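Local structure of aminotransferase (Bacillus subtilis, 6L1L) at the interface of chains A and B. The protein is a pyridoxal-phosphate-dependent aminotransferase of the bacilysin operon, taking part in biosynthesis of this dipeptide antibiotic. Sequence-based numbering; all coordinates share one arbitrary frame. Chains: chain A/B, Aminotransferase.

The interface of chains A and B. Residues chain A 11-12, 14, 104, 130, 133, 137; chain B 263, 267-268.
With CG of B:His267 anti to its carbonyl carbon (chi1 -68°), the imidazole points from near the end of helix 255-268 of chain B between the A:Thr11-A:Leu12 loop and helix 130-137 of chain A. A:Glu130, at the start of that helix, folds back at chi2 (-53°) and brings its carboxylate to the ring. The two side chains cross at about a right angle, and their planes lie 58° apart. ND1 of B:His267 donates to carboxylate oxygen OE1 of A:Glu130 at 2.8 Å. The bond is nearly straight, close to the ring plane, and on the syn side of OE1. Hydroxyl OG of A:Ser133 donates to the anti lone pair of A:Glu130 OE1 at 3.1 Å. OG is shared with A:Glu130 O, but probably helps to fix the turn of the carboxylate.

On the other side of the ring, NE2 of B:His267 donates to the backbone O of A:Leu12 at 2.5 Å. The oxygen of water 2 lies 2.7 Å from B:His267 NE2. These two oxygens flank the outward direction of NE2 and probably share its hydrogen, which fits the bent bond to A:Leu12. Water 2 also reaches B:Glu263 O. Methyl CG2 of A:Thr11 sits above the ring plane, just beyond the NE2-CD2 rim, 3.4 Å from CD2 of B:His267. Donation from both nitrogens would require a positively charged imidazole. Hydrogens are not seen, but the carboxylate would probably favour that form.

The oxygen of water 1 lies 2.6 Å from A:Lys104 O and also reaches B:His267 O. A:Lys104 belongs to the pyridoxal 5'-phosphate site, empty in this apo structure. The patch, part of a two-fold interface, ties helix 255-268 to the other subunit beside its cofactor pocket, and probably helps to hold the dimer together.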
loop_
_atom_site.group_PDB
_atom_site.type_symbol
_atom_site.label_atom_id
_atom_site.label_comp_id
_atom_site.label_asym_id
_atom_site.label_seq_id
_atom_site.Cartn_x
_atom_site.Cartn_y
_atom_site.Cartn_z
ATOM N N THR A 11 11.021 0.977 -15.958
ATOM C CA THR A 11 10.481 -0.251 -15.383
ATOM C C THR A 11 9.938 -1.180 -16.487
ATOM O O THR A 11 9.379 -0.742 -17.481
ATOM C CB THR A 11 9.408 0.079 -14.319
ATOM O OG1 THR A 11 10.042 0.321 -13.055
ATOM C CG2 THR A 11 8.443 -1.034 -14.113
ATOM N N LEU A 12 10.046 -2.476 -16.223
ATOM C CA LEU A 12 9.682 -3.535 -17.163
ATOM C C LEU A 12 8.189 -3.825 -17.003
ATOM O O LEU A 12 7.641 -3.538 -15.961
ATOM C CB LEU A 12 10.458 -4.822 -16.848
ATOM C CG LEU A 12 11.907 -4.786 -16.345
ATOM C CD1 LEU A 12 12.115 -4.124 -14.981
ATOM C CD2 LEU A 12 12.431 -6.221 -16.280
ATOM N N ARG A 14 5.321 -6.413 -16.074
ATOM C CA ARG A 14 5.278 -7.619 -15.260
ATOM C C ARG A 14 4.804 -8.796 -16.121
ATOM O O ARG A 14 3.758 -8.704 -16.765
ATOM C CB ARG A 14 4.351 -7.414 -14.056
ATOM N N LYS A 104 5.083 -8.311 -1.936
ATOM C CA LYS A 104 5.509 -7.405 -3.018
ATOM C C LYS A 104 5.660 -5.957 -2.509
ATOM O O LYS A 104 6.664 -5.268 -2.803
ATOM C CB LYS A 104 4.564 -7.434 -4.223
ATOM C CG LYS A 104 5.028 -8.449 -5.258
ATOM C CD LYS A 104 3.994 -8.729 -6.355
ATOM C CE LYS A 104 3.988 -7.623 -7.388
ATOM N NZ LYS A 104 3.411 -8.052 -8.692
ATOM N N GLU A 130 10.923 -9.232 -8.928
ATOM C CA GLU A 130 10.591 -7.923 -8.338
ATOM C C GLU A 130 11.692 -7.304 -7.447
ATOM O O GLU A 130 11.561 -6.150 -7.065
ATOM C CB GLU A 130 9.258 -7.939 -7.590
ATOM C CG GLU A 130 8.094 -8.516 -8.394
ATOM C CD GLU A 130 7.895 -7.856 -9.765
ATOM O OE1 GLU A 130 8.254 -6.665 -9.961
ATOM O OE2 GLU A 130 7.360 -8.530 -10.657
ATOM N N SER A 133 13.180 -4.707 -9.484
ATOM C CA SER A 133 12.274 -3.579 -9.717
ATOM C C SER A 133 12.203 -2.527 -8.602
ATOM O O SER A 133 12.072 -1.339 -8.882
ATOM C CB SER A 133 10.865 -4.092 -10.110
ATOM O OG SER A 133 9.987 -4.231 -8.988
ATOM N N MET A 137 13.348 1.594 -8.859
ATOM C CA MET A 137 12.625 2.786 -8.378
ATOM C C MET A 137 13.395 3.585 -7.317
ATOM O O MET A 137 13.139 4.789 -7.109
ATOM C CB MET A 137 11.239 2.393 -7.868
ATOM C CG MET A 137 10.280 2.101 -9.011
ATOM S SD MET A 137 8.761 1.339 -8.451
ATOM C CE MET A 137 9.294 -0.337 -8.184
ATOM N N GLU B 263 1.467 0.812 -14.524
ATOM C CA GLU B 263 2.808 0.297 -14.690
ATOM C C GLU B 263 3.580 0.278 -13.367
ATOM O O GLU B 263 4.421 -0.576 -13.145
ATOM C CB GLU B 263 3.572 1.092 -15.759
ATOM C CG GLU B 263 3.294 0.574 -17.191
ATOM C CD GLU B 263 3.141 1.698 -18.230
ATOM O OE1 GLU B 263 3.630 2.829 -17.968
ATOM O OE2 GLU B 263 2.532 1.454 -19.319
ATOM N N HIS B 267 4.000 -3.772 -10.110
ATOM C CA HIS B 267 5.205 -4.218 -9.462
ATOM C C HIS B 267 5.209 -4.121 -7.950
ATOM O O HIS B 267 6.102 -4.704 -7.314
ATOM C CB HIS B 267 6.366 -3.384 -9.988
ATOM C CG HIS B 267 6.670 -3.653 -11.417
ATOM N ND1 HIS B 267 7.453 -4.719 -11.822
ATOM C CD2 HIS B 267 6.252 -3.033 -12.542
ATOM C CE1 HIS B 267 7.527 -4.719 -13.140
ATOM N NE2 HIS B 267 6.800 -3.713 -13.600
ATOM N N VAL B 268 4.269 -3.358 -7.391
ATOM C CA VAL B 268 4.201 -3.130 -5.935
ATOM C C VAL B 268 2.928 -3.739 -5.285
ATOM O O VAL B 268 2.947 -3.976 -4.103
ATOM C CB VAL B 268 4.344 -1.642 -5.614
ATOM C CG1 VAL B 268 4.514 -1.394 -4.128
ATOM C CG2 VAL B 268 5.571 -1.089 -6.332
HETATM O O HOH W 1 7.971 -5.112 -5.017
HETATM O O HOH W 2 5.385 -2.219 -15.348
#